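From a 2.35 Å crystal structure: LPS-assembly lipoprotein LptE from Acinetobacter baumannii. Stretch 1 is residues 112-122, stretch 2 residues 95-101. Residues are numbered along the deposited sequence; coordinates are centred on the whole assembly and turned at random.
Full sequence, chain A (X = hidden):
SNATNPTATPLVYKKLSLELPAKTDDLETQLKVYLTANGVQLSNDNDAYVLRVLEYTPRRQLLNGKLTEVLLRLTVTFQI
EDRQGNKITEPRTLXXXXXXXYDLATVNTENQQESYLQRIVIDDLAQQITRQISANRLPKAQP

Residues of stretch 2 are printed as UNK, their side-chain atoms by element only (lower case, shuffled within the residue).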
ATOM      1  N   GLN A 112     -14.914  10.707  13.071  1.00 67.43           N
ATOM      2  CA  GLN A 112     -15.618  10.352  11.839  1.00 66.55           C
ATOM      3  C   GLN A 112     -14.788  10.764  10.638  1.00 60.77           C
ATOM      4  O   GLN A 112     -14.608   9.991   9.716  1.00 59.83           O
ATOM      5  CB  GLN A 112     -16.956  11.063  11.727  1.00 69.12           C
ATOM      6  CG  GLN A 112     -17.960  10.745  12.802  1.00 74.47           C
ATOM      7  CD  GLN A 112     -19.300  11.436  12.560  1.00 76.77           C
ATOM      8  OE1 GLN A 112     -19.450  12.242  11.630  1.00 71.06           O
ATOM      9  NE2 GLN A 112     -20.285  11.114  13.394  1.00 79.94           N
ATOM     10  N   GLN A 113     -14.313  12.009  10.655  1.00 59.32           N
ATOM     11  CA  GLN A 113     -13.488  12.557   9.578  1.00 55.99           C
ATOM     12  C   GLN A 113     -12.229  11.749   9.361  1.00 53.62           C
ATOM     13  O   GLN A 113     -11.896  11.420   8.224  1.00 50.16           O
ATOM     14  CB  GLN A 113     -13.061  13.985   9.905  1.00 60.35           C
ATOM     15  CG  GLN A 113     -14.193  14.996   9.944  1.00 66.93           C
ATOM     16  CD  GLN A 113     -13.720  16.382  10.346  1.00 68.86           C
ATOM     17  OE1 GLN A 113     -12.820  16.529  11.173  1.00 76.95           O
ATOM     18  NE2 GLN A 113     -14.345  17.408   9.775  1.00 69.73           N
ATOM     19  N   GLU A 114     -11.531  11.429  10.452  1.00 50.93           N
ATOM     20  CA  GLU A 114     -10.273  10.697  10.342  1.00 51.47           C
ATOM     21  C   GLU A 114     -10.443   9.285   9.871  1.00 49.56           C
ATOM     22  O   GLU A 114      -9.752   8.881   8.946  1.00 49.86           O
ATOM     23  CB  GLU A 114      -9.429  10.785  11.632  1.00 53.32           C
ATOM     24  CG  GLU A 114      -8.927  12.206  11.841  1.00 54.24           C
ATOM     25  CD  GLU A 114      -7.938  12.390  12.973  1.00 57.86           C
ATOM     26  OE1 GLU A 114      -7.245  11.428  13.370  1.00 58.50           O
ATOM     27  OE2 GLU A 114      -7.825  13.543  13.433  1.00 60.46           O
ATOM     28  N   SER A 115     -11.362   8.530  10.460  1.00 51.22           N
ATOM     29  CA  SER A 115     -11.567   7.158   9.992  1.00 53.76           C
ATOM     30  C   SER A 115     -11.960   7.164   8.492  1.00 52.92           C
ATOM     31  O   SER A 115     -11.584   6.274   7.745  1.00 53.84           O
ATOM     32  CB  SER A 115     -12.607   6.447  10.848  1.00 56.29           C
ATOM     33  OG  SER A 115     -13.826   7.149  10.831  1.00 57.99           O
ATOM     34  N   TYR A 116     -12.705   8.190   8.077  1.00 52.88           N
ATOM     35  CA  TYR A 116     -13.102   8.378   6.663  1.00 52.81           C
ATOM     36  C   TYR A 116     -11.891   8.617   5.781  1.00 50.25           C
ATOM     37  O   TYR A 116     -11.739   7.976   4.731  1.00 48.58           O
ATOM     38  CB  TYR A 116     -14.071   9.567   6.564  1.00 54.36           C
ATOM     39  CG  TYR A 116     -14.365  10.153   5.184  1.00 52.07           C
ATOM     40  CD1 TYR A 116     -15.344   9.603   4.364  1.00 53.04           C
ATOM     41  CD2 TYR A 116     -13.727  11.314   4.750  1.00 49.81           C
ATOM     42  CE1 TYR A 116     -15.638  10.157   3.131  1.00 54.67           C
ATOM     43  CE2 TYR A 116     -14.013  11.880   3.511  1.00 50.81           C
ATOM     44  CZ  TYR A 116     -14.978  11.305   2.704  1.00 53.78           C
ATOM     45  OH  TYR A 116     -15.300  11.869   1.470  1.00 53.53           O
ATOM     46  N   LEU A 117     -11.035   9.554   6.191  1.00 48.85           N
ATOM     47  CA  LEU A 117      -9.840   9.850   5.421  1.00 46.56           C
ATOM     48  C   LEU A 117      -8.880   8.666   5.446  1.00 46.98           C
ATOM     49  O   LEU A 117      -8.218   8.428   4.450  1.00 46.65           O
ATOM     50  CB  LEU A 117      -9.178  11.158   5.867  1.00 47.41           C
ATOM     51  CG  LEU A 117     -10.007  12.445   5.614  1.00 49.58           C
ATOM     52  CD1 LEU A 117      -9.430  13.668   6.315  1.00 52.47           C
ATOM     53  CD2 LEU A 117     -10.184  12.751   4.146  1.00 49.17           C
ATOM     54  N   GLN A 118      -8.846   7.894   6.537  1.00 48.20           N
ATOM     55  CA  GLN A 118      -7.927   6.729   6.621  1.00 51.26           C
ATOM     56  C   GLN A 118      -8.280   5.623   5.646  1.00 52.25           C
ATOM     57  O   GLN A 118      -7.381   5.034   5.034  1.00 47.73           O
ATOM     58  CB  GLN A 118      -7.825   6.150   8.038  1.00 57.13           C
ATOM     59  CG  GLN A 118      -7.016   7.005   9.005  1.00 65.25           C
ATOM     60  CD  GLN A 118      -6.777   6.339  10.362  1.00 73.88           C
ATOM     61  OE1 GLN A 118      -7.364   5.294  10.682  1.00 80.43           O
ATOM     62  NE2 GLN A 118      -5.908   6.944  11.165  1.00 75.27           N
ATOM     63  N   ARG A 119      -9.576   5.327   5.516  1.00 56.32           N
ATOM     64  CA  ARG A 119     -10.040   4.314   4.535  1.00 57.83           C
ATOM     65  C   ARG A 119      -9.673   4.725   3.106  1.00 52.71           C
ATOM     66  O   ARG A 119      -9.301   3.880   2.285  1.00 49.66           O
ATOM     67  CB  ARG A 119     -11.548   4.039   4.661  1.00 65.43           C
ATOM     68  CG  ARG A 119     -11.905   3.130   5.837  1.00 72.00           C
ATOM     69  CD  ARG A 119     -13.397   2.831   5.949  1.00 79.66           C
ATOM     70  NE  ARG A 119     -14.188   3.900   6.590  1.00 86.65           N
ATOM     71  CZ  ARG A 119     -14.781   4.934   5.977  1.00 85.14           C
ATOM     72  NH1 ARG A 119     -15.467   5.813   6.707  1.00 79.35           N
ATOM     73  NH2 ARG A 119     -14.698   5.117   4.656  1.00 86.08           N
ATOM     74  N   ILE A 120      -9.738   6.024   2.822  1.00 49.82           N
ATOM     75  CA  ILE A 120      -9.377   6.529   1.494  1.00 50.39           C
ATOM     76  C   ILE A 120      -7.860   6.384   1.245  1.00 47.87           C
ATOM     77  O   ILE A 120      -7.445   6.012   0.151  1.00 53.43           O
ATOM     78  CB  ILE A 120      -9.858   7.980   1.299  1.00 53.12           C
ATOM     79  CG1 ILE A 120     -11.389   8.025   1.419  1.00 54.85           C
ATOM     80  CG2 ILE A 120      -9.432   8.517  -0.073  1.00 56.24           C
ATOM     81  CD1 ILE A 120     -12.002   9.399   1.326  1.00 55.96           C
ATOM     82  N   VAL A 121      -7.053   6.607   2.279  1.00 46.40           N
ATOM     83  CA  VAL A 121      -5.585   6.508   2.183  1.00 47.03           C
ATOM     84  C   VAL A 121      -5.143   5.072   1.900  1.00 46.24           C
ATOM     85  O   VAL A 121      -4.326   4.833   1.015  1.00 42.90           O
ATOM     86  CB  VAL A 121      -4.885   7.050   3.467  1.00 47.63           C
ATOM     87  CG1 VAL A 121      -3.425   6.609   3.552  1.00 46.04           C
ATOM     88  CG2 VAL A 121      -5.005   8.575   3.553  1.00 46.73           C
ATOM     89  N   ILE A 122      -5.673   4.135   2.677  1.00 47.28           N
ATOM     90  CA  ILE A 122      -5.362   2.709   2.501  1.00 49.85           C
ATOM     91  C   ILE A 122      -5.741   2.271   1.091  1.00 49.11           C
ATOM     92  O   ILE A 122      -4.933   1.685   0.378  1.00 51.67           O
ATOM     93  CB  ILE A 122      -6.101   1.839   3.539  1.00 51.65           C
ATOM     94  CG1 ILE A 122      -5.518   2.107   4.919  1.00 52.37           C
ATOM     95  CG2 ILE A 122      -5.973   0.353   3.192  1.00 53.02           C
ATOM     96  CD1 ILE A 122      -6.242   1.423   6.062  1.00 56.90           C
ATOM     97  N   UNK A  95       3.600   6.130  -0.794  1.00 54.26           N
ATOM     98  CA  UNK A  95       2.903   6.796   0.272  1.00 53.66           C
ATOM     99  C   UNK A  95       1.618   7.437  -0.215  1.00 52.85           C
ATOM    100  O   UNK A  95       1.519   7.860  -1.362  1.00 54.84           O
ATOM    101  o   UNK A  95       3.209   8.356   2.117  1.00 54.52           O
ATOM    102  c   UNK A  95       3.806   7.873   0.915  1.00 56.99           C
ATOM    103  c   UNK A  95       4.057   9.051  -0.034  1.00 61.11           C
ATOM    104  N   UNK A  96       0.627   7.480   0.659  1.00 50.09           N
ATOM    105  CA  UNK A  96      -0.648   8.119   0.338  1.00 52.81           C
ATOM    106  C   UNK A  96      -0.980   8.980   1.526  1.00 51.78           C
ATOM    107  O   UNK A  96      -0.586   8.662   2.645  1.00 53.28           O
ATOM    108  c   UNK A  96      -1.735   7.088   0.102  1.00 53.06           C
ATOM    109  N   UNK A  97      -1.713  10.064   1.296  1.00 52.90           N
ATOM    110  CA  UNK A  97      -2.041  10.966   2.370  1.00 49.40           C
ATOM    111  C   UNK A  97      -3.227  11.861   2.088  1.00 50.45           C
ATOM    112  O   UNK A  97      -3.471  12.240   0.954  1.00 54.11           O
ATOM    113  c   UNK A  97      -0.828  11.839   2.653  1.00 51.61           C
ATOM    114  N   UNK A  98      -3.945  12.202   3.150  1.00 48.32           N
ATOM    115  CA  UNK A  98      -5.048  13.143   3.091  1.00 50.22           C
ATOM    116  C   UNK A  98      -4.962  13.966   4.364  1.00 51.85           C
ATOM    117  O   UNK A  98      -4.523  13.456   5.403  1.00 54.38           O
ATOM    118  n   UNK A  98      -7.153  11.656  -0.599  1.00 51.51           N
ATOM    119  n   UNK A  98      -6.958  10.156  -2.328  1.00 55.62           N
ATOM    120  n   UNK A  98      -5.127  10.589  -1.012  1.00 54.16           N
ATOM    121  c   UNK A  98      -6.692  12.451   0.542  1.00 50.27           C
ATOM    122  c   UNK A  98      -6.401  12.434   3.043  1.00 50.39           C
ATOM    123  c   UNK A  98      -6.407  10.814  -1.310  1.00 53.19           C
ATOM    124  c   UNK A  98      -6.676  11.610   1.805  1.00 49.26           C
ATOM    125  N   UNK A  99      -5.344  15.236   4.291  1.00 54.44           N
ATOM    126  CA  UNK A  99      -5.346  16.101   5.474  1.00 56.45           C
ATOM    127  C   UNK A  99      -6.526  17.041   5.487  1.00 57.29           C
ATOM    128  O   UNK A  99      -7.043  17.403   4.444  1.00 58.58           O
ATOM    129  o   UNK A  99      -3.908  17.752   4.425  1.00 58.13           O
ATOM    130  c   UNK A  99      -4.062  16.928   5.556  1.00 59.83           C
ATOM    131  N   UNK A 100      -6.926  17.450   6.687  1.00 57.77           N
ATOM    132  CA  UNK A 100      -8.021  18.394   6.870  1.00 56.43           C
ATOM    133  C   UNK A 100      -7.564  19.511   7.828  1.00 59.19           C
ATOM    134  O   UNK A 100      -6.555  19.372   8.538  1.00 57.11           O
ATOM    135  c   UNK A 100      -8.921  16.047  11.378  1.00 56.94           C
ATOM    136  c   UNK A 100      -8.534  15.887   9.027  1.00 52.08           C
ATOM    137  c   UNK A 100      -9.270  17.680   7.411  1.00 53.86           C
ATOM    138  o   UNK A 100      -8.798  15.527  12.651  1.00 61.15           O
ATOM    139  c   UNK A 100      -9.135  17.108   8.809  1.00 53.52           C
ATOM    140  c   UNK A 100      -8.425  15.359  10.300  1.00 54.19           C
ATOM    141  c   UNK A 100      -9.524  17.267  11.196  1.00 59.51           C
ATOM    142  c   UNK A 100      -9.638  17.788   9.911  1.00 58.80           C
ATOM    143  N   UNK A 101      -8.305  20.612   7.841  1.00 61.43           N
ATOM    144  CA  UNK A 101      -7.986  21.730   8.720  1.00 65.66           C
ATOM    145  C   UNK A 101      -8.503  21.445  10.126  1.00 66.50           C
ATOM    146  O   UNK A 101      -9.701  21.252  10.315  1.00 65.44           O
ATOM    147  c   UNK A 101      -8.335  24.248   9.086  1.00 74.77           C
ATOM    148  o   UNK A 101      -9.829  25.524   7.687  1.00 79.72           O
ATOM    149  c   UNK A 101      -8.623  23.025   8.205  1.00 67.07           C
ATOM    150  n   UNK A 101      -9.062  26.510   9.562  1.00 80.56           N
ATOM    151  c   UNK A 101      -9.142  25.486   8.714  1.00 77.10           C
TER

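Stretch 2 is a β-strand that runs nearly antiparallel to the helix of residues 112-122, at 157° between their N-to-C directions and 7.6 Å at the closest approach of the axes. Its side chains alternate between the helix and the opposite side, and the identities follow from the atoms.

Position 95 carries three side-chain atoms, a carbon bearing one oxygen and one further carbon. Its CA-to-CB bond points away from the helix, and the side chain makes no contact with stretch 1. A β-branched side chain with one hydroxyl and one methyl is threonine, T95, whose OG1 is hydrogen-bonded elsewhere in the structure.

Position 96 has a single side-chain carbon, directed toward the helix. This CB lies 3.6 Å from V121 O and 3.9 Å from V121 CG1, so it meets both backbone and side chain of one residue. One carbon alone defines alanine, A96. The CA atoms of A96 and V121 are 5.5 Å apart, the shortest spacing in the register, and the small methyl fits this narrow end.

Position 97 again shows one carbon, now pointing away. Contact with the helix is made by its backbone, with CA 4.0 Å from V121 CG2. It is a second alanine, A97.

At position 98 three carbons lead to a nitrogen and then to a carbon carrying two more nitrogens. The chain starts toward the helix, its CB 4.0 Å from L117 CD2, and the terminal planar group has I120 CG2 over one face. This is the guanidinium of arginine, R98. Its NH2 is 3.7 Å from I120 CG2, while CG packs 3.9 Å from V121 CG2. With chi1 and chi2 both m, the chain folds back, and NH1 donates a hydrogen bond to A97 O at 3.1 Å.

Position 99 has one carbon followed by one oxygen and points away from the helix. It is serine, S99, with chi1 in p and its OG hydrogen-bonded elsewhere in the structure.

Position 100 is the bulkiest: one carbon, then a six-carbon ring bearing an oxygen. Its CA-to-CB bond points toward the helix, and the ring lies among Q113, E114 and L117. A six-carbon ring bearing one oxygen, on a single carbon, is tyrosine, Y100. Its OH donates a very short hydrogen bond to E114 OE2, 2.3 Å away, with the carboxylate oxygen at the ring edge, near its plane. L117 CD1 packs 3.6 Å from CD1 of Y100, and Q113 OE1 lies 3.4 Å from Y100 CE2.

Position 101 has three carbons, the third carrying one oxygen and one nitrogen. This unbranched amide chain is glutamine, Q101, which extends beyond reach of the helix.

The contact buries 490 Å² and rests on the alternation of the strand: A96, R98 and Y100 face V121, L117 and Q113 in register, with CA-CA spacings of 5.5, 6.3 and 8.4 Å. A96 fits the closest spacing, R98 lays its CB and CG against L117 and V121, and the Y100 ring bridges the widest spacing to reach E114. Apolar packing of L117 and V121 is thus joined to one polar link, from Y100 to E114.

Stretch 2 (95-101) TAARSYQ
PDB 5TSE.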